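Local coordinates for protein enoyl-CoA hydratase (Mycobacterium tuberculosis, PDB 5KJP) that probably catalyses the reversible hydration of unsaturated acyl-CoA thioesters in fatty acid metabolism, as a trimeric member of the crotonase superfamily, at residues V19-R24 with D55-L60; E156-A161 with H179-V184. All coordinates share one frame; numbering follows the deposited sequence. Where two conformers were deposited one is given.

Contact 1 of 2, residues V19-R24 with D55-L60; sequences VEQRDR and DGDAGL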
ATOM      1  N   VAL A  19     -33.178  -1.008  -9.542  1.00 19.65           N
ATOM      2  CA  VAL A  19     -32.863  -0.176  -8.391  1.00 18.63           C
ATOM      3  C   VAL A  19     -33.959  -0.299  -7.340  1.00 24.04           C
ATOM      4  O   VAL A  19     -35.143  -0.154  -7.648  1.00 25.62           O
ATOM      5  CB  VAL A  19     -32.685   1.303  -8.803  1.00 29.27           C
ATOM      6  CG1 VAL A  19     -32.526   2.166  -7.599  1.00 29.83           C
ATOM      7  CG2 VAL A  19     -31.467   1.462  -9.709  1.00 26.73           C
ATOM      8  N   GLU A  20     -33.558  -0.577  -6.104  1.00 20.26           N
ATOM      9  CA  GLU A  20     -34.493  -0.661  -4.991  1.00 24.42           C
ATOM     10  C   GLU A  20     -33.975   0.115  -3.795  1.00 23.24           C
ATOM     11  O   GLU A  20     -32.823  -0.043  -3.396  1.00 21.94           O
ATOM     12  CB  GLU A  20     -34.734  -2.115  -4.589  1.00 31.16           C
ATOM     13  CG  GLU A  20     -35.727  -2.265  -3.447  1.00 40.50           C
ATOM     14  CD  GLU A  20     -35.676  -3.634  -2.794  1.00 51.25           C
ATOM     15  OE1 GLU A  20     -35.087  -4.561  -3.392  1.00 43.02           O
ATOM     16  OE2 GLU A  20     -36.230  -3.780  -1.682  1.00 51.67           O
ATOM     17  N   GLN A  21     -34.826   0.956  -3.221  1.00 21.63           N
ATOM     18  CA  GLN A  21     -34.474   1.653  -1.990  1.00 22.63           C
ATOM     19  C   GLN A  21     -34.972   0.883  -0.771  1.00 25.44           C
ATOM     20  O   GLN A  21     -36.157   0.553  -0.674  1.00 26.04           O
ATOM     21  CB  GLN A  21     -35.052   3.068  -1.981  1.00 23.29           C
ATOM     22  CG  GLN A  21     -34.890   3.784  -0.648  1.00 29.48           C
ATOM     23  CD  GLN A  21     -35.192   5.267  -0.739  1.00 36.60           C
ATOM     24  OE1 GLN A  21     -35.649   5.758  -1.773  1.00 37.62           O
ATOM     25  NE2 GLN A  21     -34.937   5.992   0.347  1.00 30.37           N
ATOM     26  N   ARG A  22     -34.058   0.585   0.147  1.00 24.36           N
ATOM     27  CA  ARG A  22     -34.419   0.027   1.443  1.00 27.93           C
ATOM     28  C   ARG A  22     -33.924   0.980   2.509  1.00 28.18           C
ATOM     29  O   ARG A  22     -32.725   1.038   2.787  1.00 26.40           O
ATOM     30  CB  ARG A  22     -33.823  -1.367   1.641  1.00 31.69           C
ATOM     31  CG  ARG A  22     -34.309  -2.375   0.620  1.00 49.80           C
ATOM     32  CD  ARG A  22     -33.962  -3.803   1.003  1.00 49.91           C
ATOM     33  NE  ARG A  22     -34.102  -4.698  -0.144  1.00 54.34           N
ATOM     34  CZ  ARG A  22     -33.651  -5.947  -0.181  1.00 54.42           C
ATOM     35  NH1 ARG A  22     -33.822  -6.681  -1.272  1.00 54.60           N
ATOM     36  NH2 ARG A  22     -33.030  -6.461   0.870  1.00 57.35           N
ATOM     37  N   ASP A  23     -34.855   1.731   3.089  1.00 32.60           N
ATOM     38  CA  ASP A  23     -34.524   2.820   4.000  1.00 34.09           C
ATOM     39  C   ASP A  23     -33.553   3.786   3.322  1.00 29.86           C
ATOM     40  O   ASP A  23     -33.894   4.419   2.320  1.00 34.44           O
ATOM     41  CB  ASP A  23     -33.936   2.282   5.307  1.00 45.17           C
ATOM     42  CG  ASP A  23     -34.897   1.361   6.042  1.00 62.09           C
ATOM     43  OD1 ASP A  23     -36.108   1.673   6.089  1.00 64.22           O
ATOM     44  OD2 ASP A  23     -34.444   0.322   6.570  1.00 54.48           O
ATOM     45  N   ARG A  24     -32.339   3.880   3.851  1.00 25.28           N
ATOM     46  CA  ARG A  24     -31.368   4.833   3.326  1.00 26.22           C
ATOM     47  C   ARG A  24     -30.327   4.156   2.434  1.00 20.22           C
ATOM     48  O   ARG A  24     -29.300   4.753   2.096  1.00 18.97           O
ATOM     49  CB  ARG A  24     -30.687   5.568   4.478  1.00 28.32           C
ATOM     50  CG  ARG A  24     -31.675   6.192   5.462  1.00 26.77           C
ATOM     51  CD  ARG A  24     -30.966   7.130   6.416  1.00 30.69           C
ATOM     52  NE  ARG A  24     -30.224   8.143   5.675  1.00 36.43           N
ATOM     53  CZ  ARG A  24     -30.750   9.284   5.242  1.00 35.67           C
ATOM     54  NH1 ARG A  24     -32.023   9.570   5.493  1.00 35.40           N
ATOM     55  NH2 ARG A  24     -30.001  10.144   4.564  1.00 33.93           N
ATOM     56  N   ASP A  55     -26.504  10.146  -5.015  1.00 19.97           N
ATOM     57  CA  ASP A  55     -25.871  11.369  -4.535  1.00 20.74           C
ATOM     58  C   ASP A  55     -26.869  12.522  -4.428  1.00 24.54           C
ATOM     59  O   ASP A  55     -26.691  13.427  -3.611  1.00 24.77           O
ATOM     60  CB  ASP A  55     -24.699  11.758  -5.443  1.00 20.19           C
ATOM     61  CG  ASP A  55     -23.437  10.951  -5.146  1.00 24.47           C
ATOM     62  OD1 ASP A  55     -23.384  10.286  -4.085  1.00 18.21           O
ATOM     63  OD2 ASP A  55     -22.499  10.979  -5.970  1.00 20.35           O
ATOM     64  N   GLY A  56     -27.928  12.474  -5.227  1.00 22.77           N
ATOM     65  CA  GLY A  56     -28.893  13.561  -5.269  1.00 23.73           C
ATOM     66  C   GLY A  56     -30.016  13.474  -4.250  1.00 28.83           C
ATOM     67  O   GLY A  56     -30.704  14.462  -3.995  1.00 25.15           O
ATOM     68  N   ASP A  57     -30.212  12.298  -3.665  1.00 23.71           N
ATOM     69  CA  ASP A  57     -31.349  12.080  -2.773  1.00 26.86           C
ATOM     70  C   ASP A  57     -30.905  12.151  -1.314  1.00 28.78           C
ATOM     71  O   ASP A  57     -30.129  11.320  -0.853  1.00 23.56           O
ATOM     72  CB  ASP A  57     -32.003  10.728  -3.081  1.00 28.79           C
ATOM     73  CG  ASP A  57     -33.299  10.498  -2.312  1.00 31.04           C
ATOM     74  OD1 ASP A  57     -33.570  11.196  -1.312  1.00 29.55           O
ATOM     75  OD2 ASP A  57     -34.052   9.590  -2.718  1.00 34.62           O
ATOM     76  N   ALA A  58     -31.418  13.144  -0.592  1.00 29.44           N
ATOM     77  CA  ALA A  58     -31.043  13.361   0.802  1.00 27.51           C
ATOM     78  C   ALA A  58     -31.473  12.201   1.698  1.00 27.30           C
ATOM     79  O   ALA A  58     -30.953  12.037   2.802  1.00 31.58           O
ATOM     80  CB  ALA A  58     -31.639  14.670   1.310  1.00 28.72           C
ATOM     81  N   GLY A  59     -32.419  11.399   1.217  1.00 25.29           N
ATOM     82  CA  GLY A  59     -32.896  10.237   1.949  1.00 27.85           C
ATOM     83  C   GLY A  59     -32.070   8.979   1.730  1.00 28.84           C
ATOM     84  O   GLY A  59     -32.390   7.918   2.271  1.00 25.86           O
ATOM     85  N   LEU A  60     -31.014   9.086   0.928  1.00 19.94           N
ATOM     86  CA  LEU A  60     -30.119   7.958   0.696  1.00 16.20           C
ATOM     87  C   LEU A  60     -28.751   8.242   1.302  1.00 18.35           C
ATOM     88  O   LEU A  60     -28.260   9.372   1.245  1.00 18.99           O
ATOM     89  CB  LEU A  60     -29.977   7.664  -0.798  1.00 18.38           C
ATOM     90  CG  LEU A  60     -31.215   7.123  -1.524  1.00 24.05           C
ATOM     91  CD1 LEU A  60     -30.942   6.975  -3.025  1.00 19.84           C
ATOM     92  CD2 LEU A  60     -31.653   5.793  -0.918  1.00 21.93           C
TER
HETATM   93  O   HOH W   1     -34.503   7.532  -4.218  1.00 32.82           O
HETATM   94  O   HOH W   2     -35.875   8.838  -0.553  1.00 43.20           O
HETATM   95  O   HOH W   3     -27.334  10.854   3.397  1.00 32.99           O
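Gln21 lays the end of its side chain across Leu60, its amide nitrogen NE2 3.5 Å from CD2 of the leucine, and CG and CD follow over the same methyl. In the crotonase fold this joins the hairpin between strands 17-22 and 25-30 to the turn that leads from helix 41-56 into strand 62-67. With CG anti to the backbone N (chi1 172°) and the chain extended beyond it, the Gln21 amide reaches back to its own turn: NE2 donates to Asp23 O at 2.7 Å, an acceptor lying in the amide plane. Two waters link the same amide to Asp57 OD2, one donating to OE1, the other accepting from NE2. Asp57 itself is committed to the type I turn Asp57-Leu60, where its OD1 accepts from Gly59 N at 2.8 Å in an Asx turn. Arg24 bends at chi3 (55°), which brings its guanidinium over the carbonyl of Gly59; that oxygen stands 3.6 Å above the centre of the plane. NE is held by Ser61 OG, and a third water, at the edge of the group, joins NH2 to Leu60 O. Arg24 CA-H also points at Gly59 O. The one direct hydrogen bond between the segments runs from Arg24 NH2 to Ala58 O, 2.8 Å long and bent to 148° at the hydrogen.

Contact 2 of 2, residues E156-A161 with H179-V184; sequences ERIPYA and HELGLV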
ATOM      1  N   GLU A 156      -3.297   0.178  -5.899  1.00 17.45           N
ATOM      2  CA  GLU A 156      -3.520   0.962  -4.693  1.00 24.53           C
ATOM      3  C   GLU A 156      -4.365   0.206  -3.678  1.00 17.41           C
ATOM      4  O   GLU A 156      -4.477   0.631  -2.530  1.00 21.66           O
ATOM      5  CB  GLU A 156      -4.196   2.289  -5.026  1.00 35.58           C
ATOM      6  CG  GLU A 156      -3.393   3.188  -5.942  1.00 54.91           C
ATOM      7  CD  GLU A 156      -4.156   4.451  -6.314  1.00 76.58           C
ATOM      8  OE1 GLU A 156      -5.362   4.532  -5.993  1.00 82.85           O
ATOM      9  OE2 GLU A 156      -3.548   5.358  -6.916  1.00 76.63           O
ATOM     10  N   ARG A 157      -4.956  -0.909  -4.095  1.00 15.64           N
ATOM     11  CA  ARG A 157      -5.848  -1.676  -3.231  0.55 13.50           C
ATOM     12  C   ARG A 157      -5.178  -2.935  -2.685  1.00 15.00           C
ATOM     13  O   ARG A 157      -5.499  -3.389  -1.590  1.00 14.68           O
ATOM     14  CB  ARG A 157      -7.123  -2.056  -3.988  0.55 15.16           C
ATOM     15  CG  ARG A 157      -8.056  -0.882  -4.279  0.55 17.03           C
ATOM     16  CD  ARG A 157      -8.975  -0.569  -3.094  0.55 11.82           C
ATOM     17  NE  ARG A 157     -10.320  -1.131  -3.252  0.55 18.00           N
ATOM     18  CZ  ARG A 157     -11.271  -0.604  -4.024  0.55 18.76           C
ATOM     19  NH1 ARG A 157     -11.019   0.499  -4.720  0.55 12.07           N
ATOM     20  NH2 ARG A 157     -12.472  -1.182  -4.108  0.55 10.28           N
ATOM     21  N   ILE A 158      -4.265  -3.507  -3.469  1.00 16.20           N
ATOM     22  CA  ILE A 158      -3.541  -4.716  -3.079  1.00 13.60           C
ATOM     23  C   ILE A 158      -2.048  -4.454  -3.247  1.00 13.45           C
ATOM     24  O   ILE A 158      -1.675  -3.418  -3.802  1.00 14.32           O
ATOM     25  CB  ILE A 158      -3.986  -5.943  -3.924  1.00 11.73           C
ATOM     26  CG1 ILE A 158      -3.606  -5.759  -5.397  1.00  9.63           C
ATOM     27  CG2 ILE A 158      -5.485  -6.195  -3.763  1.00 13.86           C
ATOM     28  CD1 ILE A 158      -3.878  -7.008  -6.248  1.00 13.41           C
ATOM     29  N   PRO A 159      -1.184  -5.361  -2.744  1.00 12.32           N
ATOM     30  CA  PRO A 159       0.244  -5.054  -2.886  1.00 11.33           C
ATOM     31  C   PRO A 159       0.633  -4.876  -4.347  1.00 13.77           C
ATOM     32  O   PRO A 159       0.156  -5.610  -5.216  1.00 12.75           O
ATOM     33  CB  PRO A 159       0.934  -6.273  -2.267  1.00 12.43           C
ATOM     34  CG  PRO A 159      -0.072  -6.796  -1.269  1.00 15.98           C
ATOM     35  CD  PRO A 159      -1.400  -6.584  -1.948  1.00 14.47           C
ATOM     36  N   TYR A 160       1.455  -3.863  -4.593  1.00 11.70           N
ATOM     37  CA  TYR A 160       1.863  -3.445  -5.927  1.00 11.82           C
ATOM     38  C   TYR A 160       2.254  -4.600  -6.848  1.00 16.88           C
ATOM     39  O   TYR A 160       1.804  -4.672  -7.994  1.00 15.01           O
ATOM     40  CB  TYR A 160       3.026  -2.457  -5.792  1.00 17.61           C
ATOM     41  CG  TYR A 160       3.654  -2.004  -7.094  1.00 18.98           C
ATOM     42  CD1 TYR A 160       4.660  -2.748  -7.699  1.00 18.81           C
ATOM     43  CD2 TYR A 160       3.262  -0.818  -7.701  1.00 22.00           C
ATOM     44  CE1 TYR A 160       5.244  -2.341  -8.882  1.00 24.57           C
ATOM     45  CE2 TYR A 160       3.854  -0.393  -8.886  1.00 26.98           C
ATOM     46  CZ  TYR A 160       4.842  -1.163  -9.471  1.00 27.50           C
ATOM     47  OH  TYR A 160       5.439  -0.769 -10.653  1.00 35.28           O
ATOM     48  N   ALA A 161       3.087  -5.506  -6.350  1.00 14.03           N
ATOM     49  CA  ALA A 161       3.624  -6.570  -7.190  1.00 15.99           C
ATOM     50  C   ALA A 161       2.553  -7.584  -7.578  1.00 14.98           C
ATOM     51  O   ALA A 161       2.634  -8.193  -8.646  1.00 11.65           O
ATOM     52  CB  ALA A 161       4.776  -7.272  -6.485  1.00 17.45           C
ATOM     53  N   HIS A 179      -9.268 -11.369  -0.296  1.00 13.68           N
ATOM     54  CA  HIS A 179      -9.468 -10.948   1.084  1.00 14.29           C
ATOM     55  C   HIS A 179      -8.136 -10.877   1.836  1.00 18.04           C
ATOM     56  O   HIS A 179      -7.900  -9.934   2.598  1.00 17.23           O
ATOM     57  CB  HIS A 179     -10.432 -11.892   1.802  1.00 16.82           C
ATOM     58  CG  HIS A 179     -10.641 -11.549   3.246  1.00 22.10           C
ATOM     59  ND1 HIS A 179     -11.416 -10.484   3.650  1.00 24.89           N
ATOM     60  CD2 HIS A 179     -10.159 -12.118   4.374  1.00 30.75           C
ATOM     61  CE1 HIS A 179     -11.411 -10.417   4.970  1.00 26.04           C
ATOM     62  NE2 HIS A 179     -10.657 -11.394   5.436  1.00 26.86           N
ATOM     63  N   GLU A 180      -7.270 -11.867   1.620  1.00 19.31           N
ATOM     64  CA  GLU A 180      -5.934 -11.860   2.222  1.00 22.60           C
ATOM     65  C   GLU A 180      -5.164 -10.605   1.825  1.00 24.10           C
ATOM     66  O   GLU A 180      -4.375 -10.078   2.606  1.00 23.07           O
ATOM     67  CB  GLU A 180      -5.116 -13.082   1.796  1.00 21.76           C
ATOM     68  CG  GLU A 180      -5.721 -14.432   2.092  1.00 31.00           C
ATOM     69  CD  GLU A 180      -4.959 -15.554   1.399  1.00 46.51           C
ATOM     70  OE1 GLU A 180      -3.905 -15.274   0.782  1.00 48.80           O
ATOM     71  OE2 GLU A 180      -5.410 -16.713   1.475  1.00 56.71           O
ATOM     72  N   LEU A 181      -5.382 -10.152   0.593  1.00 14.54           N
ATOM     73  CA  LEU A 181      -4.620  -9.039   0.039  1.00 14.94           C
ATOM     74  C   LEU A 181      -5.241  -7.684   0.374  1.00 19.36           C
ATOM     75  O   LEU A 181      -4.657  -6.642   0.071  1.00 19.27           O
ATOM     76  CB  LEU A 181      -4.507  -9.180  -1.482  1.00 15.81           C
ATOM     77  CG  LEU A 181      -3.764 -10.400  -2.014  1.00 21.34           C
ATOM     78  CD1 LEU A 181      -3.924 -10.479  -3.530  1.00 21.19           C
ATOM     79  CD2 LEU A 181      -2.291 -10.348  -1.611  1.00 28.13           C
ATOM     80  N   GLY A 182      -6.432  -7.698   0.965  1.00 14.77           N
ATOM     81  CA  GLY A 182      -7.087  -6.468   1.384  1.00 18.79           C
ATOM     82  C   GLY A 182      -8.032  -5.830   0.377  1.00 15.05           C
ATOM     83  O   GLY A 182      -8.574  -4.757   0.637  1.00 16.32           O
ATOM     84  N   LEU A 183      -8.234  -6.480  -0.766  1.00 14.02           N
ATOM     85  CA  LEU A 183      -9.167  -5.989  -1.776  1.00 11.18           C
ATOM     86  C   LEU A 183     -10.615  -6.220  -1.342  1.00 14.23           C
ATOM     87  O   LEU A 183     -11.492  -5.376  -1.556  1.00 13.35           O
ATOM     88  CB  LEU A 183      -8.915  -6.671  -3.118  1.00 12.58           C
ATOM     89  CG  LEU A 183      -9.906  -6.356  -4.241  1.00 14.54           C
ATOM     90  CD1 LEU A 183      -9.816  -4.880  -4.643  1.00 15.38           C
ATOM     91  CD2 LEU A 183      -9.691  -7.280  -5.439  1.00 17.55           C
ATOM     92  N   VAL A 184     -10.855  -7.378  -0.736  1.00 14.00           N
ATOM     93  CA  VAL A 184     -12.186  -7.740  -0.272  1.00 13.88           C
ATOM     94  C   VAL A 184     -12.295  -7.467   1.227  1.00 13.23           C
ATOM     95  O   VAL A 184     -11.507  -7.980   2.022  1.00 14.02           O
ATOM     96  CB  VAL A 184     -12.503  -9.227  -0.564  1.00 16.31           C
ATOM     97  CG1 VAL A 184     -13.741  -9.672   0.198  1.00 15.58           C
ATOM     98  CG2 VAL A 184     -12.675  -9.460  -2.078  1.00 12.99           C
TER
HETATM   99  O   HOH W   4      -7.682  -2.349  -0.421  1.00 12.23           O
HETATM  100  O   HOH W   5     -12.351  -2.793  -1.853  1.00 24.29           O
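Where Arg157 and Ile158 leave helix 150-157, their backbone runs past the turn that ends helix 175-180, the CA atoms of Ile158 and Leu181 5.4 Å apart, and no direct hydrogen bond joins the two segments. Gly182, with phi at 92°, closes that turn as a Schellman motif. Ile158 carries the apolar centre. Its CG1 takes the crowded position between backbone N and carbonyl carbon (chi1 65°), which leaves CG2 beside the N to touch both leucines, Leu183 CB at 3.5 Å and Leu181 CB at 3.9 Å. Pro159, the N-cap residue of helix 160-169, crosses Leu181 at about a right angle, its ring CD 3.9 Å from CD2. On the other flank the CD1 methyl of Leu183 packs 4.0 Å from Arg157 CB. In the conformer given, one of two, bends at chi2 and chi3 turn the arginine to Leu122 O of helix 116-123, the acceptor of NH1, while its side chain rests on Ile127 of strand 126-130. One water donates to Arg157 O at 2.7 Å and to Gly182 O at 2.8 Å; another, for that same conformer, accepts from Arg157 NH2 and donates to Leu183 O. A neighbouring subunit packs its Gly182 on Pro159, while Tyr160 of the other neighbour lies against Arg157, placing the joint at the trimer interface. Its chemistry is thus split: the close side-chain contacts are apolar, whereas the polar links between the segments run through water.

In the fold
The two contacts lie on opposite sides of the chain's centre, each about 15 Å from it; their own centres are 30 Å apart and their nearest atoms about 16 Å. They come in series along the chain. Contact 1 sits by the outermost strand 17-22 of the six-stranded sheet, at the surface and untouched by other subunits. Contact 2 is buried at the far end of the same sheet, where segment 179-184 leads into strand 186-188, and borders both neighbouring subunits. The sheet is thus the shared element between them: 25-30, 62-67, 105-109 and 126-130 lie in order between the two outer strands. No ligand or catalytic residue is identified at either contact.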